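Local atomic coordinates of ferric-siderophore receptor protein (Streptomyces coelicolor, PDB entry 2X4L), a protein that probably binds ferric siderophores outside the cell membrane and delivers them to a membrane transporter for uptake. Residues P208-V220 and A242-N254. Sequence-based numbering, arbitrary orientation.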
ATOM      1  N   PRO A 208       6.120 -17.745  -7.332  1.00 22.99           N
ATOM      2  CA  PRO A 208       6.337 -19.151  -7.729  1.00 23.82           C
ATOM      3  C   PRO A 208       7.140 -20.009  -6.748  1.00 25.64           C
ATOM      4  O   PRO A 208       6.700 -21.149  -6.445  1.00 29.24           O
ATOM      5  CB  PRO A 208       7.073 -19.052  -9.053  1.00 23.34           C
ATOM      6  CG  PRO A 208       6.578 -17.689  -9.632  1.00 18.87           C
ATOM      7  CD  PRO A 208       6.326 -16.781  -8.407  1.00 21.42           C
ATOM      8  N   ASP A 209       8.231 -19.471  -6.194  1.00 27.70           N
ATOM      9  CA  ASP A 209       8.942 -20.349  -5.257  1.00 28.86           C
ATOM     10  C   ASP A 209       8.506 -20.387  -3.846  1.00 27.35           C
ATOM     11  O   ASP A 209       8.716 -21.397  -3.162  1.00 28.62           O
ATOM     12  CB  ASP A 209      10.440 -20.201  -5.364  1.00 32.12           C
ATOM     13  CG  ASP A 209      10.936 -20.584  -6.742  1.00 39.95           C
ATOM     14  OD1 ASP A 209      10.723 -21.763  -7.185  1.00 45.87           O
ATOM     15  OD2 ASP A 209      11.472 -19.657  -7.405  1.00 45.34           O
ATOM     16  N   LEU A 210       7.786 -19.331  -3.418  1.00 22.52           N
ATOM     17  CA  LEU A 210       7.585 -19.167  -2.022  1.00 20.47           C
ATOM     18  C   LEU A 210       6.266 -18.501  -1.808  1.00 17.48           C
ATOM     19  O   LEU A 210       5.837 -17.623  -2.594  1.00 19.87           O
ATOM     20  CB  LEU A 210       8.689 -18.243  -1.447  1.00 18.28           C
ATOM     21  CG  LEU A 210      10.089 -18.902  -1.460  1.00 21.67           C
ATOM     22  CD1 LEU A 210      11.185 -17.912  -1.273  1.00 22.99           C
ATOM     23  CD2 LEU A 210      10.167 -20.071  -0.426  1.00 23.29           C
ATOM     24  N   PHE A 211       5.703 -18.921  -0.719  1.00 17.36           N
ATOM     25  CA  PHE A 211       4.545 -18.187  -0.162  1.00 15.67           C
ATOM     26  C   PHE A 211       5.048 -17.434   1.043  1.00 16.78           C
ATOM     27  O   PHE A 211       5.643 -18.015   1.982  1.00 17.72           O
ATOM     28  CB  PHE A 211       3.546 -19.205   0.260  1.00 17.80           C
ATOM     29  CG  PHE A 211       2.248 -18.624   0.793  1.00 16.77           C
ATOM     30  CD1 PHE A 211       1.161 -18.401  -0.071  1.00 21.26           C
ATOM     31  CD2 PHE A 211       2.110 -18.361   2.119  1.00 19.75           C
ATOM     32  CE1 PHE A 211      -0.035 -17.917   0.464  1.00 19.55           C
ATOM     33  CE2 PHE A 211       0.873 -17.851   2.651  1.00 21.35           C
ATOM     34  CZ  PHE A 211      -0.187 -17.716   1.794  1.00 17.37           C
ATOM     35  N   TYR A 212       4.807 -16.134   1.053  1.00 11.66           N
ATOM     36  CA  TYR A 212       5.349 -15.310   2.183  1.00 11.75           C
ATOM     37  C   TYR A 212       4.257 -15.013   3.210  1.00 10.72           C
ATOM     38  O   TYR A 212       3.205 -14.488   2.816  1.00 11.67           O
ATOM     39  CB  TYR A 212       5.870 -14.017   1.614  1.00 11.02           C
ATOM     40  CG  TYR A 212       6.861 -14.173   0.501  1.00 13.94           C
ATOM     41  CD1 TYR A 212       8.079 -14.632   0.815  1.00 15.15           C
ATOM     42  CD2 TYR A 212       6.537 -13.909  -0.825  1.00 14.96           C
ATOM     43  CE1 TYR A 212       9.062 -14.836  -0.154  1.00 19.24           C
ATOM     44  CE2 TYR A 212       7.507 -14.042  -1.836  1.00 16.61           C
ATOM     45  CZ  TYR A 212       8.752 -14.546  -1.439  1.00 18.64           C
ATOM     46  OH  TYR A 212       9.719 -14.735  -2.397  1.00 21.53           O
ATOM     47  N   VAL A 213       4.527 -15.300   4.474  1.00 11.29           N
ATOM     48  CA  VAL A 213       3.548 -15.008   5.564  1.00 11.55           C
ATOM     49  C   VAL A 213       4.078 -13.779   6.252  1.00 12.45           C
ATOM     50  O   VAL A 213       5.136 -13.777   6.861  1.00 12.70           O
ATOM     51  CB  VAL A 213       3.390 -16.138   6.564  1.00 12.75           C
ATOM     52  CG1 VAL A 213       2.303 -15.757   7.518  1.00 13.93           C
ATOM     53  CG2 VAL A 213       2.955 -17.443   5.861  1.00 15.15           C
ATOM     54  N   SER A 214       3.312 -12.716   6.227  1.00 10.16           N
ATOM     55  CA  SER A 214       3.718 -11.483   6.935  1.00  9.68           C
ATOM     56  C   SER A 214       3.298 -11.551   8.377  1.00 11.58           C
ATOM     57  O   SER A 214       2.184 -12.004   8.734  1.00 13.45           O
ATOM     58  CB  SER A 214       3.008 -10.234   6.316  1.00 10.32           C
ATOM     59  OG  SER A 214       3.590  -9.937   5.056  1.00 10.62           O
ATOM     60  N   GLY A 215       4.130 -10.957   9.226  1.00  9.71           N
ATOM     61  CA  GLY A 215       3.728 -10.579  10.568  1.00 10.29           C
ATOM     62  C   GLY A 215       3.131  -9.176  10.530  1.00 10.78           C
ATOM     63  O   GLY A 215       3.274  -8.469   9.533  1.00 10.84           O
ATOM     64  N   THR A 216       2.471  -8.780  11.614  1.00 11.85           N
ATOM     65  CA  THR A 216       1.819  -7.476  11.679  1.00 11.84           C
ATOM     66  C   THR A 216       2.815  -6.329  11.834  1.00 11.70           C
ATOM     67  O   THR A 216       2.573  -5.219  11.359  1.00 11.80           O
ATOM     68  CB  THR A 216       0.800  -7.414  12.835  1.00 14.36           C
ATOM     69  OG1 THR A 216       1.448  -7.762  14.065  1.00 13.40           O
ATOM     70  CG2 THR A 216      -0.350  -8.377  12.583  1.00 13.28           C
ATOM     71  N   ASN A 217       3.930  -6.597  12.504  1.00 11.24           N
ATOM     72  CA  ASN A 217       4.936  -5.571  12.759  1.00 11.71           C
ATOM     73  C   ASN A 217       5.646  -5.093  11.494  1.00 12.48           C
ATOM     74  O   ASN A 217       6.122  -5.900  10.695  1.00 12.03           O
ATOM     75  CB  ASN A 217       5.963  -6.070  13.778  1.00 12.44           C
ATOM     76  CG  ASN A 217       6.885  -4.968  14.263  1.00 15.02           C
ATOM     77  OD1 ASN A 217       6.433  -3.900  14.676  1.00 18.88           O
ATOM     78  ND2 ASN A 217       8.187  -5.224  14.214  1.00 15.05           N
ATOM     79  N   LEU A 218       5.699  -3.777  11.311  1.00 11.74           N
ATOM     80  CA  LEU A 218       6.415  -3.191  10.183  1.00 11.41           C
ATOM     81  C   LEU A 218       5.503  -2.697   9.060  1.00 12.87           C
ATOM     82  O   LEU A 218       5.875  -1.798   8.306  1.00 11.99           O
ATOM     83  CB  LEU A 218       7.435  -4.187   9.625  1.00 11.57           C
ATOM     84  CG  LEU A 218       8.640  -4.496  10.517  1.00 12.00           C
ATOM     85  CD1 LEU A 218       9.811  -4.995   9.685  1.00 12.96           C
ATOM     86  CD2 LEU A 218       9.037  -3.271  11.328  1.00 13.84           C
ATOM     87  N   SER A 219       4.333  -3.309   8.913  1.00 11.77           N
ATOM     88  CA  SER A 219       3.411  -2.923   7.847  1.00 11.15           C
ATOM     89  C   SER A 219       2.396  -1.925   8.382  1.00 10.99           C
ATOM     90  O   SER A 219       1.905  -2.081   9.500  1.00 12.71           O
ATOM     91  CB  SER A 219       2.697  -4.151   7.282  1.00 12.13           C
ATOM     92  OG  SER A 219       3.600  -4.988   6.578  1.00 11.90           O
ATOM     93  N   VAL A 220       2.079  -0.894   7.601  1.00 11.29           N
ATOM     94  CA  VAL A 220       1.132   0.144   8.125  1.00 11.77           C
ATOM     95  C   VAL A 220      -0.272  -0.371   8.246  1.00 11.52           C
ATOM     96  O   VAL A 220      -1.027  -0.007   9.176  1.00 11.99           O
ATOM     97  CB  VAL A 220       1.221   1.484   7.328  1.00 11.32           C
ATOM     98  CG1 VAL A 220       2.641   2.032   7.597  1.00 11.47           C
ATOM     99  CG2 VAL A 220       0.900   1.294   5.895  1.00 14.20           C
ATOM    100  N   ALA A 242      15.134 -13.713   8.229  1.00 12.73           N
ATOM    101  CA  ALA A 242      15.789 -13.568   6.928  1.00 15.23           C
ATOM    102  C   ALA A 242      15.350 -12.321   6.097  1.00 14.05           C
ATOM    103  O   ALA A 242      15.980 -11.943   5.050  1.00 16.99           O
ATOM    104  CB  ALA A 242      15.583 -14.855   6.070  1.00 18.69           C
ATOM    105  N   THR A 243      14.344 -11.635   6.559  1.00 13.89           N
ATOM    106  CA  THR A 243      13.898 -10.420   5.947  1.00 14.38           C
ATOM    107  C   THR A 243      13.934  -9.304   6.978  1.00 14.98           C
ATOM    108  O   THR A 243      13.269  -8.288   6.796  1.00 16.28           O
ATOM    109  CB  THR A 243      12.470 -10.522   5.351  1.00 15.69           C
ATOM    110  OG1 THR A 243      11.561 -10.767   6.425  1.00 15.36           O
ATOM    111  CG2 THR A 243      12.428 -11.588   4.304  1.00 17.76           C
ATOM    112  N   GLY A 244      14.699  -9.438   8.084  1.00 13.12           N
ATOM    113  CA  GLY A 244      14.790  -8.334   9.094  1.00 13.72           C
ATOM    114  C   GLY A 244      13.457  -8.070   9.782  1.00 13.06           C
ATOM    115  O   GLY A 244      13.262  -7.007  10.374  1.00 16.49           O
ATOM    116  N   GLY A 245      12.591  -9.067   9.812  1.00 12.14           N
ATOM    117  CA  GLY A 245      11.413  -9.009  10.598  1.00 11.51           C
ATOM    118  C   GLY A 245      10.123  -8.781   9.828  1.00 12.65           C
ATOM    119  O   GLY A 245       9.092  -8.671  10.447  1.00 12.80           O
ATOM    120  N   TRP A 246      10.194  -8.691   8.501  1.00 12.25           N
ATOM    121  CA  TRP A 246       8.957  -8.438   7.697  1.00 13.31           C
ATOM    122  C   TRP A 246       8.102  -9.687   7.533  1.00  9.60           C
ATOM    123  O   TRP A 246       6.936  -9.678   7.932  1.00 13.42           O
ATOM    124  CB  TRP A 246       9.299  -7.876   6.321  1.00 12.99           C
ATOM    125  CG  TRP A 246       9.670  -6.413   6.334  1.00 13.60           C
ATOM    126  CD1 TRP A 246      10.940  -5.874   6.372  1.00 15.80           C
ATOM    127  CD2 TRP A 246       8.771  -5.292   6.196  1.00 12.03           C
ATOM    128  NE1 TRP A 246      10.888  -4.483   6.332  1.00 16.32           N
ATOM    129  CE2 TRP A 246       9.566  -4.104   6.223  1.00 13.62           C
ATOM    130  CE3 TRP A 246       7.381  -5.141   6.119  1.00  9.54           C
ATOM    131  CZ2 TRP A 246       8.999  -2.820   6.134  1.00 12.46           C
ATOM    132  CZ3 TRP A 246       6.861  -3.851   6.038  1.00 10.92           C
ATOM    133  CH2 TRP A 246       7.645  -2.757   6.062  1.00 12.42           C
ATOM    134  N   PHE A 247       8.666 -10.756   7.015  1.00 10.22           N
ATOM    135  CA  PHE A 247       7.845 -11.936   6.710  1.00 10.71           C
ATOM    136  C   PHE A 247       8.664 -13.201   6.752  1.00 11.68           C
ATOM    137  O   PHE A 247       9.947 -13.171   6.737  1.00 13.30           O
ATOM    138  CB  PHE A 247       7.096 -11.799   5.332  1.00 14.14           C
ATOM    139  CG  PHE A 247       7.975 -11.496   4.188  1.00 14.39           C
ATOM    140  CD1 PHE A 247       8.665 -12.555   3.539  1.00 16.44           C
ATOM    141  CD2 PHE A 247       8.130 -10.221   3.726  1.00 20.40           C
ATOM    142  CE1 PHE A 247       9.524 -12.308   2.474  1.00 18.54           C
ATOM    143  CE2 PHE A 247       9.043  -9.942   2.663  1.00 25.43           C
ATOM    144  CZ  PHE A 247       9.693 -10.993   2.009  1.00 22.27           C
ATOM    145  N   GLU A 248       7.914 -14.304   6.813  1.00 11.31           N
ATOM    146  CA  GLU A 248       8.497 -15.668   6.783  1.00 10.92           C
ATOM    147  C   GLU A 248       8.267 -16.236   5.398  1.00 11.39           C
ATOM    148  O   GLU A 248       7.168 -16.057   4.795  1.00 14.81           O
ATOM    149  CB  GLU A 248       7.752 -16.533   7.768  1.00 11.35           C
ATOM    150  CG  GLU A 248       8.233 -18.017   7.803  1.00 11.74           C
ATOM    151  CD  GLU A 248       7.492 -18.814   8.795  1.00 15.88           C
ATOM    152  OE1 GLU A 248       6.440 -18.385   9.294  1.00 17.69           O
ATOM    153  OE2 GLU A 248       7.954 -19.956   8.999  1.00 17.14           O
ATOM    154  N   SER A 249       9.278 -16.893   4.825  1.00 14.67           N
ATOM    155  CA  SER A 249       9.140 -17.563   3.497  1.00 16.51           C
ATOM    156  C   SER A 249       8.833 -19.011   3.727  1.00 16.16           C
ATOM    157  O   SER A 249       9.586 -19.722   4.433  1.00 18.83           O
ATOM    158  CB  SER A 249      10.426 -17.426   2.698  1.00 19.59           C
ATOM    159  OG  SER A 249      10.730 -16.065   2.529  1.00 25.24           O
ATOM    160  N   LEU A 250       7.802 -19.490   3.071  1.00 17.29           N
ATOM    161  CA  LEU A 250       7.464 -20.897   3.160  1.00 18.91           C
ATOM    162  C   LEU A 250       7.466 -21.531   1.771  1.00 19.63           C
ATOM    163  O   LEU A 250       6.992 -20.957   0.773  1.00 18.38           O
ATOM    164  CB  LEU A 250       6.078 -21.051   3.720  1.00 19.99           C
ATOM    165  CG  LEU A 250       5.881 -20.638   5.179  1.00 24.35           C
ATOM    166  CD1 LEU A 250       4.347 -20.786   5.392  1.00 24.05           C
ATOM    167  CD2 LEU A 250       6.697 -21.531   6.094  1.00 31.94           C
ATOM    168  N   SER A 251       7.888 -22.796   1.707  1.00 19.35           N
ATOM    169  CA  SER A 251       7.718 -23.533   0.428  1.00 21.30           C
ATOM    170  C   SER A 251       6.259 -23.785   0.171  1.00 22.28           C
ATOM    171  O   SER A 251       5.465 -23.819   1.122  1.00 22.97           O
ATOM    172  CB  SER A 251       8.439 -24.904   0.501  1.00 21.14           C
ATOM    173  OG  SER A 251       9.817 -24.681   0.629  1.00 29.86           O
ATOM    174  N   TRP A 252       5.899 -23.942  -1.104  1.00 21.97           N
ATOM    175  CA  TRP A 252       4.491 -24.084  -1.379  1.00 26.52           C
ATOM    176  C   TRP A 252       3.897 -25.285  -0.698  1.00 27.47           C
ATOM    177  O   TRP A 252       2.744 -25.295  -0.294  1.00 28.25           O
ATOM    178  CB  TRP A 252       4.272 -24.151  -2.868  1.00 26.45           C
ATOM    179  CG  TRP A 252       4.124 -22.777  -3.433  1.00 22.80           C
ATOM    180  CD1 TRP A 252       5.023 -22.130  -4.171  1.00 31.21           C
ATOM    181  CD2 TRP A 252       3.004 -21.901  -3.266  1.00 25.41           C
ATOM    182  NE1 TRP A 252       4.559 -20.861  -4.477  1.00 28.36           N
ATOM    183  CE2 TRP A 252       3.319 -20.709  -3.938  1.00 26.56           C
ATOM    184  CE3 TRP A 252       1.781 -22.025  -2.619  1.00 24.31           C
ATOM    185  CZ2 TRP A 252       2.441 -19.610  -4.000  1.00 23.18           C
ATOM    186  CZ3 TRP A 252       0.880 -20.900  -2.638  1.00 24.70           C
ATOM    187  CH2 TRP A 252       1.246 -19.729  -3.330  1.00 26.01           C
ATOM    188  N   GLU A 253       4.700 -26.341  -0.591  1.00 30.16           N
ATOM    189  CA  GLU A 253       4.226 -27.522   0.087  1.00 31.07           C
ATOM    190  C   GLU A 253       4.061 -27.301   1.566  1.00 28.03           C
ATOM    191  O   GLU A 253       3.468 -28.124   2.211  1.00 28.65           O
ATOM    192  CB  GLU A 253       5.107 -28.775  -0.220  1.00 33.22           C
ATOM    193  CG  GLU A 253       6.569 -28.651   0.124  1.00 38.24           C
ATOM    194  CD  GLU A 253       7.442 -28.012  -1.013  1.00 45.43           C
ATOM    195  OE1 GLU A 253       6.889 -27.289  -1.928  1.00 38.48           O
ATOM    196  OE2 GLU A 253       8.696 -28.249  -0.971  1.00 48.56           O
ATOM    197  N   ASN A 254       4.497 -26.158   2.126  1.00 26.35           N
ATOM    198  CA  ASN A 254       4.351 -25.948   3.562  1.00 25.21           C
ATOM    199  C   ASN A 254       3.412 -24.766   3.915  1.00 23.65           C
ATOM    200  O   ASN A 254       3.398 -24.235   5.083  1.00 22.20           O
ATOM    201  CB  ASN A 254       5.686 -25.683   4.262  1.00 25.54           C
ATOM    202  CG  ASN A 254       5.522 -25.551   5.811  1.00 32.58           C
ATOM    203  OD1 ASN A 254       4.588 -26.156   6.448  1.00 40.16           O
ATOM    204  ND2 ASN A 254       6.443 -24.764   6.436  1.00 37.00           N
TER
HETATM  205  O   HOH W   1       6.152  -8.673  10.690  1.00  7.94           O
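With CG set anti to the carbonyl carbon in both Leu218 (chi1 -69°) and Trp246 (chi1 -77°), the leucine is laid across the indole, its CD1 over the ring face, just beyond the end of an antiparallel strand pair. Strands 210-214 and 247-251 form this pair at the border of the mixed sheet in the substrate-binding-protein fold, and it illustrates how an edge strand is held by both backbone and side chains. Phe211 and Leu250 exchange two hydrogen bonds, as do Val213 and Glu248, each 2.8 Å between N and O. On one face of the sheet, the side chains of Tyr212 and Phe247 run side by side, the rings meeting obliquely (planes at 64°), with Tyr212 CD1 3.2 Å from Phe247 CE1. On the other, Val213 CG2 meets Leu250 CD1 at 3.7 Å, while Glu248 OE1 is hydrogen-bonded to Tyr258 OH and OE2 forms a salt bridge with Lys257 NZ. Farther along, Phe211 makes an offset edge-to-face contact with Trp252, and Phe211 CB lies over the face of the Trp252 six-membered ring; the indole NE1 is hydrogen-bonded to Ser207 O. Replacing Trp246 with an alanine is likely to strip the indole face from Leu218 CD1 and CB and open a gap beside residues 218-219. On that face, Leu218 CD1 sits 3.4 Å from the centroid of the Trp246 five-membered ring, almost exactly on its normal.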